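Local coordinates for protein putative short-chain dehydrogenase/reductase (Burkholderia xenovorans, PDB 5IZ4) that binds ADP in a nucleotide pocket and probably reduces 3-oxoacyl-[acyl-carrier-protein] with NADPH, at residues Ile43-Asp48 / Ile70-Val75; Ile108-Phe113 / Ser169-Ala174; Leu142-Ala147 / Ala192-Val197; Gly203-Gly208 / Ser236-Ile241. One frame throughout, in Å; residues are numbered along the deposited sequence. Where two conformers were deposited one is given.

Contact 1 of 4, residues Ile43-Asp48 / Ile70-Val75; sequences IGNFDD and IFDADV. With ADP (adenosine-5'-diphosphate), chain B.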
loop_
_atom_site.group_PDB
_atom_site.type_symbol
_atom_site.label_atom_id
_atom_site.label_comp_id
_atom_site.label_asym_id
_atom_site.label_seq_id
_atom_site.Cartn_x
_atom_site.Cartn_y
_atom_site.Cartn_z
ATOM N N ILE A 43 -13.820 -18.355 25.949
ATOM C CA ILE A 43 -14.177 -16.950 26.099
ATOM C C ILE A 43 -13.141 -16.289 26.997
ATOM O O ILE A 43 -13.075 -16.562 28.201
ATOM C CB ILE A 43 -15.598 -16.813 26.660
ATOM C CG1 ILE A 43 -16.611 -17.215 25.579
ATOM C CG2 ILE A 43 -15.887 -15.395 27.131
ATOM C CD1 ILE A 43 -17.953 -17.596 26.146
ATOM N N GLY A 44 -12.317 -15.428 26.413
ATOM C CA GLY A 44 -11.268 -14.791 27.182
ATOM C C GLY A 44 -11.738 -13.557 27.910
ATOM O O GLY A 44 -12.033 -12.532 27.292
ATOM N N ASN A 45 -11.825 -13.662 29.229
ATOM C CA ASN A 45 -12.186 -12.553 30.095
ATOM C C ASN A 45 -10.923 -11.868 30.599
ATOM O O ASN A 45 -9.897 -12.515 30.824
ATOM C CB ASN A 45 -13.015 -13.054 31.287
ATOM C CG ASN A 45 -13.396 -11.945 32.233
ATOM O OD1 ASN A 45 -14.112 -11.023 31.859
ATOM N ND2 ASN A 45 -12.926 -12.028 33.470
ATOM N N PHE A 46 -11.010 -10.550 30.795
ATOM C CA PHE A 46 -9.862 -9.793 31.307
ATOM C C PHE A 46 -9.683 -10.015 32.811
ATOM O O PHE A 46 -8.759 -10.714 33.240
ATOM C CB PHE A 46 -10.019 -8.304 30.968
ATOM C CG PHE A 46 -8.847 -7.438 31.395
ATOM C CD1 PHE A 46 -7.599 -7.991 31.657
ATOM C CD2 PHE A 46 -9.009 -6.066 31.554
ATOM C CE1 PHE A 46 -6.533 -7.186 32.063
ATOM C CE2 PHE A 46 -7.953 -5.265 31.959
ATOM C CZ PHE A 46 -6.716 -5.824 32.214
ATOM N N ASP A 47 -10.550 -9.422 33.634
ATOM C CA ASP A 47 -10.368 -9.485 35.089
ATOM C C ASP A 47 -11.732 -9.405 35.772
ATOM O O ASP A 47 -12.773 -9.587 35.140
ATOM C CB ASP A 47 -9.402 -8.382 35.552
ATOM C CG ASP A 47 -9.887 -6.982 35.211
ATOM O OD1 ASP A 47 -11.097 -6.786 34.969
ATOM O OD2 ASP A 47 -9.051 -6.055 35.205
ATOM N N ASP A 48 -11.736 -9.131 37.084
ATOM C CA ASP A 48 -13.012 -9.113 37.791
ATOM C C ASP A 48 -13.949 -8.037 37.257
ATOM O O ASP A 48 -15.173 -8.219 37.275
ATOM C CB ASP A 48 -12.794 -8.917 39.294
ATOM C CG ASP A 48 -12.120 -10.109 39.947
ATOM O OD1 ASP A 48 -12.033 -11.175 39.302
ATOM O OD2 ASP A 48 -11.685 -9.977 41.112
ATOM N N ILE A 70 -14.802 -20.185 30.147
ATOM C CA ILE A 70 -14.297 -18.831 30.343
ATOM C C ILE A 70 -12.921 -18.941 30.964
ATOM O O ILE A 70 -12.732 -19.680 31.941
ATOM C CB ILE A 70 -15.222 -17.987 31.237
ATOM C CG1 ILE A 70 -16.610 -17.843 30.617
ATOM C CG2 ILE A 70 -14.608 -16.617 31.485
ATOM C CD1 ILE A 70 -17.546 -16.986 31.455
ATOM N N PHE A 71 -11.961 -18.198 30.422
ATOM C CA PHE A 71 -10.663 -18.084 31.069
ATOM C C PHE A 71 -10.352 -16.621 31.354
ATOM O O PHE A 71 -10.754 -15.725 30.602
ATOM C CB PHE A 71 -9.546 -18.733 30.219
ATOM C CG PHE A 71 -9.298 -18.062 28.890
ATOM C CD1 PHE A 71 -8.405 -17.001 28.783
ATOM C CD2 PHE A 71 -9.924 -18.519 27.738
ATOM C CE1 PHE A 71 -8.158 -16.396 27.553
ATOM C CE2 PHE A 71 -9.685 -17.918 26.507
ATOM C CZ PHE A 71 -8.796 -16.859 26.414
ATOM N N ASP A 72 -9.662 -16.386 32.468
ATOM C CA ASP A 72 -9.098 -15.074 32.740
ATOM C C ASP A 72 -7.686 -15.019 32.179
ATOM O O ASP A 72 -6.929 -15.988 32.293
ATOM C CB ASP A 72 -9.048 -14.772 34.238
ATOM C CG ASP A 72 -10.413 -14.581 34.861
ATOM O OD1 ASP A 72 -11.433 -14.627 34.153
ATOM O OD2 ASP A 72 -10.453 -14.375 36.091
ATOM N N ALA A 73 -7.332 -13.884 31.572
ATOM C CA ALA A 73 -5.947 -13.659 31.173
ATOM C C ALA A 73 -5.706 -12.180 30.927
ATOM O O ALA A 73 -6.471 -11.529 30.211
ATOM C CB ALA A 73 -5.585 -14.457 29.917
ATOM N N ASP A 74 -4.650 -11.658 31.528
ATOM C CA ASP A 74 -4.078 -10.374 31.147
ATOM C C ASP A 74 -3.043 -10.733 30.091
ATOM O O ASP A 74 -1.990 -11.281 30.413
ATOM C CB ASP A 74 -3.473 -9.687 32.371
ATOM C CG ASP A 74 -2.785 -8.362 32.056
ATOM O OD1 ASP A 74 -2.474 -8.093 30.884
ATOM O OD2 ASP A 74 -2.530 -7.585 33.004
ATOM N N VAL A 75 -3.355 -10.475 28.817
ATOM C CA VAL A 75 -2.491 -10.997 27.760
ATOM C C VAL A 75 -1.105 -10.362 27.789
ATOM O O VAL A 75 -0.162 -10.922 27.214
ATOM C CB VAL A 75 -3.122 -10.833 26.356
ATOM C CG1 VAL A 75 -4.368 -11.723 26.198
ATOM C CG2 VAL A 75 -3.451 -9.372 26.062
HETATM P PB ADP B . -13.612 -3.330 20.669
HETATM O O1B ADP B . -12.159 -3.916 20.790
HETATM O O2B ADP B . -14.778 -4.360 20.687
HETATM O O3B ADP B . -13.812 -2.129 19.690
HETATM P PA ADP B . -13.579 -3.300 23.712
HETATM O O1A ADP B . -12.724 -2.342 24.720
HETATM O O2A ADP B . -14.933 -3.727 24.361
HETATM O O3A ADP B . -13.613 -2.552 22.315
HETATM O "O5'" ADP B . -12.535 -4.584 23.686
HETATM C "C5'" ADP B . -11.294 -4.581 24.412
HETATM C "C4'" ADP B . -11.362 -5.823 25.305
HETATM O "O4'" ADP B . -9.998 -6.226 25.725
HETATM C "C3'" ADP B . -12.161 -5.615 26.616
HETATM O "O3'" ADP B . -12.843 -6.777 26.998
HETATM C "C2'" ADP B . -10.994 -5.345 27.605
HETATM O "O2'" ADP B . -11.489 -5.655 28.909
HETATM C "C1'" ADP B . -9.979 -6.368 27.131
HETATM N N9 ADP B . -8.629 -6.073 27.653
HETATM C C8 ADP B . -8.029 -4.834 27.926
HETATM N N7 ADP B . -6.813 -4.997 28.392
HETATM C C5 ADP B . -6.602 -6.362 28.434
HETATM C C6 ADP B . -5.520 -7.124 28.835
HETATM N N6 ADP B . -4.393 -6.527 29.295
HETATM N N1 ADP B . -5.603 -8.458 28.762
HETATM C C2 ADP B . -6.738 -9.019 28.312
HETATM N N3 ADP B . -7.815 -8.367 27.916
HETATM C C4 ADP B . -7.722 -7.031 27.981
HETATM O O HOH W 1 -8.400 -12.605 28.393
#
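Asn45 ND2 is held by two acceptors: it donates to Asp72 OD1 across the contact (3.1 Å, nearly straight at 169°) and to Asp47 O in its own segment (3.0 Å). The pair sits at the C-terminal ends of two neighbouring parallel strands, 40-45 and 68-72, which helix 51-63 joins into a beta-alpha-beta crossover of the Rossmann fold. The two side chains run side by side; Asp72 OD1 lies in the amide plane of Asn45 but is met from above its own carboxylate, the planes being 53° apart. Asn45 OD1 is hydrogen-bonded to Thr50, just before helix 51-63, and Asp72 OD2 forms a salt bridge with Arg51 in its first turn. Three backbone bonds zip the strands, the shortest from Asn45 N to Phe71 O at 2.7 Å. On the other face of the sheet the ring of Phe71, with CG in the crowded position between N and C (chi1 65°), spreads over Gly44, whose CA is 3.5 Å from the ring centroid. Past the strand ends the chains hold the adenine of ADP. The base covers one face of the Phe46 ring, ADP C5 lying 3.6 Å above the centre, while Asp74 CB meets that ring at its edge. Asp74 OD1 accepts from ADP N6 at 2.9 Å, and Val75 N donates to ADP N1 at 3.0 Å.

Contact 2 of 4, residues Ile108-Phe113 / Ser169-Ala174; sequences IPHNAF and SSIAYA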
loop_
_atom_site.group_PDB
_atom_site.type_symbol
_atom_site.label_atom_id
_atom_site.label_comp_id
_atom_site.label_asym_id
_atom_site.label_seq_id
_atom_site.Cartn_x
_atom_site.Cartn_y
_atom_site.Cartn_z
ATOM N N ILE A 108 -6.339 10.657 23.480
ATOM C CA ILE A 108 -5.434 11.794 23.653
ATOM C C ILE A 108 -5.260 12.433 22.282
ATOM O O ILE A 108 -4.802 11.748 21.362
ATOM C CB ILE A 108 -4.063 11.369 24.197
ATOM C CG1 ILE A 108 -4.199 10.512 25.460
ATOM C CG2 ILE A 108 -3.202 12.592 24.465
ATOM C CD1 ILE A 108 -2.891 9.837 25.852
ATOM N N PRO A 109 -5.590 13.711 22.095
ATOM C CA PRO A 109 -5.423 14.327 20.769
ATOM C C PRO A 109 -3.993 14.188 20.261
ATOM O O PRO A 109 -3.031 14.356 21.013
ATOM C CB PRO A 109 -5.794 15.791 21.012
ATOM C CG PRO A 109 -6.730 15.745 22.198
ATOM C CD PRO A 109 -6.202 14.634 23.066
ATOM N N HIS A 110 -3.866 13.868 18.965
ATOM C CA HIS A 110 -2.551 13.610 18.387
ATOM C C HIS A 110 -1.671 14.853 18.369
ATOM O O HIS A 110 -0.444 14.728 18.274
ATOM C CB HIS A 110 -2.678 13.070 16.954
ATOM C CG HIS A 110 -3.197 11.665 16.858
ATOM N ND1 HIS A 110 -2.575 10.697 16.095
ATOM C CD2 HIS A 110 -4.301 11.077 17.384
ATOM C CE1 HIS A 110 -3.261 9.569 16.174
ATOM N NE2 HIS A 110 -4.309 9.770 16.955
ATOM N N ASN A 111 -2.267 16.044 18.441
ATOM C CA ASN A 111 -1.514 17.289 18.467
ATOM C C ASN A 111 -1.265 17.801 19.880
ATOM O O ASN A 111 -0.616 18.838 20.042
ATOM C CB ASN A 111 -2.237 18.366 17.647
ATOM C CG ASN A 111 -3.665 18.596 18.110
ATOM O OD1 ASN A 111 -4.324 17.681 18.610
ATOM N ND2 ASN A 111 -4.157 19.821 17.933
ATOM N N ALA A 112 -1.758 17.106 20.903
ATOM C CA ALA A 112 -1.455 17.464 22.288
ATOM C C ALA A 112 -0.205 16.700 22.728
ATOM O O ALA A 112 -0.258 15.752 23.509
ATOM C CB ALA A 112 -2.646 17.164 23.187
ATOM N N PHE A 113 0.940 17.125 22.172
ATOM C CA PHE A 113 2.194 16.408 22.406
ATOM C C PHE A 113 2.535 16.316 23.881
ATOM O O PHE A 113 3.150 15.333 24.313
ATOM C CB PHE A 113 3.344 17.085 21.661
ATOM C CG PHE A 113 3.208 17.001 20.185
ATOM C CD1 PHE A 113 3.694 15.900 19.496
ATOM C CD2 PHE A 113 2.560 18.000 19.482
ATOM C CE1 PHE A 113 3.552 15.812 18.127
ATOM C CE2 PHE A 113 2.411 17.912 18.108
ATOM C CZ PHE A 113 2.907 16.815 17.437
ATOM N N SER A 169 -7.636 6.955 18.319
ATOM C CA SER A 169 -7.835 7.519 19.655
ATOM C C SER A 169 -6.584 8.224 20.183
ATOM O O SER A 169 -6.688 9.229 20.895
ATOM C CB SER A 169 -8.290 6.416 20.607
ATOM O OG SER A 169 -7.467 5.271 20.472
ATOM N N SER A 170 -5.394 7.726 19.844
ATOM C CA SER A 170 -4.160 8.392 20.247
ATOM C C SER A 170 -3.042 7.958 19.319
ATOM O O SER A 170 -3.143 6.941 18.631
ATOM C CB SER A 170 -3.767 8.067 21.691
ATOM O OG SER A 170 -3.131 6.793 21.768
ATOM N N ILE A 171 -1.956 8.732 19.330
ATOM C CA ILE A 171 -0.813 8.361 18.505
ATOM C C ILE A 171 -0.153 7.090 19.039
ATOM O O ILE A 171 0.420 6.310 18.264
ATOM C CB ILE A 171 0.174 9.544 18.408
ATOM C CG1 ILE A 171 1.163 9.321 17.256
ATOM C CG2 ILE A 171 0.905 9.780 19.738
ATOM C CD1 ILE A 171 2.184 10.441 17.101
ATOM N N ALA A 172 -0.225 6.847 20.358
ATOM C CA ALA A 172 0.295 5.591 20.900
ATOM C C ALA A 172 -0.541 4.407 20.435
ATOM O O ALA A 172 -0.007 3.325 20.155
ATOM C CB ALA A 172 0.339 5.648 22.434
ATOM N N TYR A 173 -1.858 4.593 20.348
ATOM C CA TYR A 173 -2.722 3.540 19.826
ATOM C C TYR A 173 -2.427 3.285 18.354
ATOM O O TYR A 173 -2.263 2.135 17.924
ATOM C CB TYR A 173 -4.186 3.942 20.031
ATOM C CG TYR A 173 -5.199 2.958 19.509
ATOM C CD1 TYR A 173 -5.606 1.872 20.275
ATOM C CD2 TYR A 173 -5.765 3.121 18.249
ATOM C CE1 TYR A 173 -6.555 0.974 19.804
ATOM C CE2 TYR A 173 -6.711 2.230 17.766
ATOM C CZ TYR A 173 -7.098 1.156 18.548
ATOM O OH TYR A 173 -8.036 0.266 18.074
ATOM N N ALA A 174 -2.323 4.351 17.568
ATOM C CA ALA A 174 -2.059 4.180 16.142
ATOM C C ALA A 174 -0.738 3.448 15.924
ATOM O O ALA A 174 -0.658 2.514 15.116
ATOM C CB ALA A 174 -2.047 5.539 15.448
HETATM O O HOH W 2 -2.124 11.132 20.993
#
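The imidazole of His110 lies against the first turn of helix 171-191, with Ile171 N 3.4 Å above one ring face and offset toward the rim. CG of His110 is anti to the carbonyl carbon (chi1 -71°), and from there the ring reaches across the peptide joining Ser170 to Ile171. NE2 comes within 3.2 Å of Ser170 C, obliquely to the ring. On the ring's other nitrogen side the Ile171 side chain crosses at a slant, its CB 3.8 Å from His110 ND1, and Ala174 CB meets the edge near CE1. Both ring nitrogens are hydrogen-bonded, NE2 to Gly168 O and ND1 to Ser186 OG of the second subunit, which fixes the ring's rotation and ties the contact to a subunit interface. The backbones are joined directly where Ile108 N donates to Ser169 O at 3.0 Å. Ile171 N donates to a water at 2.9 Å that also lies 2.8 Å from Ile108 O, so a helix-start N-H is served through solvent beside the imidazole. Ser170 is the N-cap: its OG, set between the backbone N and the carbonyl carbon (chi1 80°), accepts from Tyr173 N at 2.9 Å. Segment 108-113 folds back in a type I turn from Pro109 to Ala112. The helix so capped carries Tyr173 at the head of the Tyr-x-x-x-Lys signature of short-chain dehydrogenases/reductases, which in relatives supplies the active-site tyrosine.

Contact 3 of 4, residues Leu142-Ala147 / Ala192-Val197; sequences LLRESA and APHIRV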
loop_
_atom_site.group_PDB
_atom_site.type_symbol
_atom_site.label_atom_id
_atom_site.label_comp_id
_atom_site.label_asym_id
_atom_site.label_seq_id
_atom_site.Cartn_x
_atom_site.Cartn_y
_atom_site.Cartn_z
ATOM N N LEU A 142 -0.762 -25.907 19.424
ATOM C CA LEU A 142 -2.060 -26.533 19.180
ATOM C C LEU A 142 -2.644 -26.113 17.833
ATOM O O LEU A 142 -3.285 -26.926 17.153
ATOM C CB LEU A 142 -3.027 -26.203 20.315
ATOM C CG LEU A 142 -2.972 -27.176 21.492
ATOM C CD1 LEU A 142 -3.802 -26.657 22.653
ATOM C CD2 LEU A 142 -3.452 -28.548 21.048
ATOM N N LEU A 143 -2.451 -24.851 17.432
ATOM C CA LEU A 143 -2.927 -24.421 16.120
ATOM C C LEU A 143 -2.300 -25.250 15.009
ATOM O O LEU A 143 -2.985 -25.655 14.064
ATOM C CB LEU A 143 -2.627 -22.936 15.903
ATOM C CG LEU A 143 -3.618 -21.967 16.547
ATOM C CD1 LEU A 143 -2.992 -20.590 16.669
ATOM C CD2 LEU A 143 -4.904 -21.893 15.703
ATOM N N ARG A 144 -0.996 -25.503 15.105
ATOM C CA ARG A 144 -0.326 -26.281 14.069
ATOM C C ARG A 144 -0.782 -27.735 14.099
ATOM O O ARG A 144 -0.992 -28.352 13.048
ATOM C CB ARG A 144 1.188 -26.174 14.244
ATOM C CG ARG A 144 1.964 -26.814 13.123
ATOM C CD ARG A 144 3.458 -26.696 13.331
ATOM N NE ARG A 144 3.951 -25.328 13.192
ATOM C CZ ARG A 144 4.517 -24.639 14.174
ATOM N NH1 ARG A 144 4.659 -25.187 15.373
ATOM N NH2 ARG A 144 4.958 -23.410 13.957
ATOM N N GLU A 145 -0.953 -28.294 15.296
ATOM C CA GLU A 145 -1.390 -29.678 15.409
ATOM C C GLU A 145 -2.823 -29.857 14.925
ATOM O O GLU A 145 -3.180 -30.930 14.426
ATOM C CB GLU A 145 -1.254 -30.147 16.857
ATOM C CG GLU A 145 -1.502 -31.634 17.051
ATOM C CD GLU A 145 -0.466 -32.497 16.348
ATOM O OE1 GLU A 145 0.717 -32.090 16.298
ATOM O OE2 GLU A 145 -0.835 -33.579 15.842
ATOM N N SER A 146 -3.657 -28.830 15.060
ATOM C CA SER A 146 -5.051 -28.957 14.659
ATOM C C SER A 146 -5.257 -28.756 13.163
ATOM O O SER A 146 -6.335 -29.085 12.663
ATOM C CB SER A 146 -5.920 -27.974 15.452
ATOM O OG SER A 146 -5.766 -28.201 16.856
ATOM N N ALA A 147 -4.261 -28.231 12.446
ATOM C CA ALA A 147 -4.331 -28.181 10.989
ATOM C C ALA A 147 -4.336 -29.593 10.423
ATOM O O ALA A 147 -3.766 -30.517 11.006
ATOM C CB ALA A 147 -3.149 -27.390 10.421
ATOM N N ALA A 192 3.129 -20.168 7.946
ATOM C CA ALA A 192 2.732 -20.911 6.763
ATOM C C ALA A 192 3.487 -22.238 6.731
ATOM O O ALA A 192 4.646 -22.306 7.142
ATOM C CB ALA A 192 3.039 -20.116 5.497
ATOM N N PRO A 193 2.875 -23.307 6.206
ATOM C CA PRO A 193 1.563 -23.344 5.551
ATOM C C PRO A 193 0.419 -23.776 6.458
ATOM O O PRO A 193 -0.728 -23.752 6.004
ATOM C CB PRO A 193 1.775 -24.381 4.449
ATOM C CG PRO A 193 2.708 -25.354 5.071
ATOM C CD PRO A 193 3.646 -24.536 5.935
ATOM N N HIS A 194 0.729 -24.148 7.706
ATOM C CA HIS A 194 -0.260 -24.781 8.575
ATOM C C HIS A 194 -1.210 -23.785 9.217
ATOM O O HIS A 194 -2.341 -24.151 9.547
ATOM C CB HIS A 194 0.440 -25.595 9.658
ATOM C CG HIS A 194 1.436 -26.564 9.113
ATOM N ND1 HIS A 194 2.795 -26.340 9.157
ATOM C CD2 HIS A 194 1.268 -27.746 8.477
ATOM C CE1 HIS A 194 3.424 -27.355 8.593
ATOM N NE2 HIS A 194 2.520 -28.222 8.172
ATOM N N ILE A 195 -0.781 -22.541 9.404
ATOM C CA ILE A 195 -1.584 -21.518 10.069
ATOM C C ILE A 195 -1.595 -20.277 9.190
ATOM O O ILE A 195 -0.538 -19.831 8.733
ATOM C CB ILE A 195 -1.030 -21.167 11.465
ATOM C CG1 ILE A 195 -0.865 -22.421 12.324
ATOM C CG2 ILE A 195 -1.948 -20.152 12.150
ATOM C CD1 ILE A 195 0.026 -22.200 13.581
ATOM N N ARG A 196 -2.783 -19.726 8.949
ATOM C CA ARG A 196 -2.938 -18.448 8.271
ATOM C C ARG A 196 -3.104 -17.350 9.309
ATOM O O ARG A 196 -3.726 -17.565 10.350
ATOM C CB ARG A 196 -4.145 -18.470 7.334
ATOM C CG ARG A 196 -3.998 -19.473 6.193
ATOM C CD ARG A 196 -5.264 -19.532 5.341
ATOM N NE ARG A 196 -6.375 -20.120 6.082
ATOM C CZ ARG A 196 -7.395 -19.423 6.577
ATOM N NH1 ARG A 196 -7.440 -18.106 6.422
ATOM N NH2 ARG A 196 -8.354 -20.047 7.238
ATOM N N VAL A 197 -2.524 -16.182 9.040
ATOM C CA VAL A 197 -2.571 -15.066 9.982
ATOM C C VAL A 197 -2.994 -13.822 9.218
ATOM O O VAL A 197 -2.338 -13.438 8.238
ATOM C CB VAL A 197 -1.222 -14.828 10.683
ATOM C CG1 VAL A 197 -1.385 -13.787 11.822
ATOM C CG2 VAL A 197 -0.646 -16.137 11.239
HETATM O O HOH W 3 3.527 -23.675 10.925
#
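This is largely apolar packing, with a water-bridged polar rim, of a helix end on a strand start: Leu143 and Arg144 in the last turn of helix 118-146, and Ala147 just past it, rest on His194 and Ile195, where the chain enters strand 195-202. Ile195 provides the apolar tip. Its CG1 stands anti to the carbonyl carbon (chi1 -54°), and CD1 beyond it reaches 3.6 Å from Leu143 CB and 3.8 Å from Arg144 N, tucked against the helix backbone. Next to it the aliphatic part of Arg144 crosses His194 at a slant, with CG 4.0 Å from His194 CB. The Arg144 chain bends at chi3, and its guanidinium plane stands 88° to the imidazole. A water in both planes bridges them, accepting from Arg144 NE at 2.8 Å and lying 3.3 Å from His194 ND1. Ala147 CB lies 3.5 Å from His194 O. The neighbouring strand 153-158 backs the contact: Leu143 and Ile195 both touch Val155, and Thr153 OG1 bonds Leu143 O. A helix laid across one face of a parallel sheet in this way is the alpha/beta layering of the Rossmann fold, here at the start of the sixth strand, away from the ADP site.

Contact 4 of 4, residues Gly203-Gly208 / Ser236-Ile241; sequences GMVDDG and SRPAEI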
loop_
_atom_site.group_PDB
_atom_site.type_symbol
_atom_site.label_atom_id
_atom_site.label_comp_id
_atom_site.label_asym_id
_atom_site.label_seq_id
_atom_site.Cartn_x
_atom_site.Cartn_y
_atom_site.Cartn_z
ATOM N N GLY A 203 -13.040 0.625 11.046
ATOM C CA GLY A 203 -13.142 2.050 11.282
ATOM C C GLY A 203 -14.007 2.319 12.495
ATOM O O GLY A 203 -13.716 1.817 13.584
ATOM N N MET A 204 -15.074 3.099 12.321
ATOM C CA MET A 204 -15.945 3.455 13.436
ATOM C C MET A 204 -16.826 2.269 13.804
ATOM O O MET A 204 -17.473 1.677 12.936
ATOM C CB MET A 204 -16.812 4.662 13.074
ATOM C CG MET A 204 -16.027 5.919 12.732
ATOM S SD MET A 204 -14.948 6.403 14.095
ATOM C CE MET A 204 -13.332 6.050 13.390
ATOM N N VAL A 205 -16.843 1.916 15.088
ATOM C CA VAL A 205 -17.647 0.801 15.577
ATOM C C VAL A 205 -18.463 1.279 16.771
ATOM O O VAL A 205 -17.912 1.828 17.735
ATOM C CB VAL A 205 -16.783 -0.419 15.956
ATOM C CG1 VAL A 205 -17.658 -1.549 16.480
ATOM C CG2 VAL A 205 -15.982 -0.900 14.757
ATOM N N ASP A 206 -19.772 1.063 16.718
ATOM C CA ASP A 206 -20.658 1.462 17.810
ATOM C C ASP A 206 -20.987 0.239 18.662
ATOM O O ASP A 206 -21.710 -0.657 18.217
ATOM C CB ASP A 206 -21.925 2.113 17.268
ATOM C CG ASP A 206 -22.848 2.589 18.369
ATOM O OD1 ASP A 206 -22.382 2.760 19.519
ATOM O OD2 ASP A 206 -24.041 2.797 18.078
ATOM N N ASP A 207 -20.471 0.221 19.895
ATOM C CA ASP A 207 -20.696 -0.891 20.810
ATOM C C ASP A 207 -22.039 -0.812 21.530
ATOM O O ASP A 207 -22.346 -1.705 22.330
ATOM C CB ASP A 207 -19.561 -0.962 21.838
ATOM C CG ASP A 207 -18.206 -1.184 21.193
ATOM O OD1 ASP A 207 -17.925 -2.326 20.777
ATOM O OD2 ASP A 207 -17.417 -0.218 21.105
ATOM N N GLY A 208 -22.841 0.217 21.270
ATOM C CA GLY A 208 -24.156 0.349 21.877
ATOM C C GLY A 208 -24.147 0.700 23.353
ATOM O O GLY A 208 -23.237 1.372 23.841
ATOM N N SER A 236 -20.155 0.857 11.781
ATOM C CA SER A 236 -20.200 -0.594 11.919
ATOM C C SER A 236 -20.703 -0.988 13.300
ATOM O O SER A 236 -20.509 -0.269 14.281
ATOM C CB SER A 236 -18.817 -1.216 11.703
ATOM O OG SER A 236 -18.414 -1.099 10.352
ATOM N N ARG A 237 -21.355 -2.136 13.367
ATOM C CA ARG A 237 -21.644 -2.764 14.643
ATOM C C ARG A 237 -20.714 -3.953 14.829
ATOM O O ARG A 237 -20.166 -4.477 13.856
ATOM C CB ARG A 237 -23.112 -3.194 14.719
ATOM C CG ARG A 237 -24.031 -1.985 14.922
ATOM C CD ARG A 237 -25.502 -2.326 14.807
ATOM N NE ARG A 237 -26.082 -2.731 16.084
ATOM C CZ ARG A 237 -26.513 -1.881 17.012
ATOM N NH1 ARG A 237 -26.419 -0.573 16.817
ATOM N NH2 ARG A 237 -27.035 -2.341 18.139
ATOM N N PRO A 238 -20.452 -4.368 16.071
ATOM C CA PRO A 238 -19.454 -5.432 16.276
ATOM C C PRO A 238 -19.727 -6.697 15.481
ATOM O O PRO A 238 -18.770 -7.333 15.024
ATOM C CB PRO A 238 -19.524 -5.687 17.786
ATOM C CG PRO A 238 -19.960 -4.390 18.356
ATOM C CD PRO A 238 -20.903 -3.785 17.344
ATOM N N ALA A 239 -20.999 -7.058 15.277
ATOM C CA ALA A 239 -21.340 -8.287 14.558
ATOM C C ALA A 239 -20.714 -8.353 13.169
ATOM O O ALA A 239 -20.352 -9.444 12.707
ATOM C CB ALA A 239 -22.859 -8.421 14.459
ATOM N N GLU A 240 -20.573 -7.220 12.474
ATOM C CA GLU A 240 -19.976 -7.214 11.133
ATOM C C GLU A 240 -18.509 -7.617 11.174
ATOM O O GLU A 240 -17.996 -8.264 10.252
ATOM C CB GLU A 240 -20.079 -5.825 10.502
ATOM C CG GLU A 240 -21.456 -5.233 10.405
ATOM C CD GLU A 240 -21.386 -3.737 10.167
ATOM O OE1 GLU A 240 -20.399 -3.287 9.548
ATOM O OE2 GLU A 240 -22.294 -3.011 10.625
ATOM N N ILE A 241 -17.801 -7.184 12.219
ATOM C CA ILE A 241 -16.392 -7.536 12.331
ATOM C C ILE A 241 -16.258 -9.011 12.683
ATOM O O ILE A 241 -15.340 -9.696 12.212
ATOM C CB ILE A 241 -15.694 -6.634 13.368
ATOM C CG1 ILE A 241 -16.019 -5.164 13.089
ATOM C CG2 ILE A 241 -14.177 -6.863 13.324
ATOM C CD1 ILE A 241 -15.653 -4.693 11.667
HETATM O O HOH W 4 -16.011 0.508 10.862
#
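Val205 and Ser236 pair in a single backbone bridge, Ser236 N donating to Met204 O at 3.0 Å and Asp206 N to Ser236 O at 2.9 Å. Val205 CG1, anti to its backbone N (chi1 179°), lies 4.0 Å from Pro238 CD, and its CG2 faces Ser236 CB. The proline is also close to the loop backbone, with CD 3.3 Å from Asp206 O. Its ring further touches Ala29 of helix 25-36, which starts at the ADP site. The bridge joins the loop after strand 195-202, which begins with the Pro-Gly pair (Pro202-Gly203) usual in short-chain dehydrogenases/reductases, to the N-terminus of helix 238-250. That loop runs on into residues 209-220, which are not modelled, and in the conformer given Asp207 lies against ADP. Asp206 OD1 accepts from Gly208 N in an Asx turn, while its OD2 lies 4.3 Å from Arg237 NH1, opposite charges too far apart for a salt bridge, the oxygen lying well out of the guanidinium plane. At the helix start Glu240 OE2, in the conformer given, accepts from Arg237 N at 3.0 Å and makes a salt bridge with Arg234. A water donates to Met204 O at 2.8 Å and lies 2.9 Å from Ser236 OG, which is also bonded to Asn264.

Contacts 1 and 3, both partly buried, reach the parallel sheet differently: contact 1 pairs two strands and ends in the adenine site, whereas contact 3 rests a helix on a strand by largely apolar packing, away from the annotated sites and about 24 Å from contact 1, centre to centre. Contacts 2 and 4 instead join loops to helix starts; contact 2 is buried and reached by the second subunit, which bonds His110, while contact 4 lies at the surface. Their nearest atoms are about 7 Å apart. Contacts 3 and 4 sit on opposite sides of the chain's centre, yet both touch the third subunit. Helix 171-191, begun in contact 2, leads into the strand of contact 3.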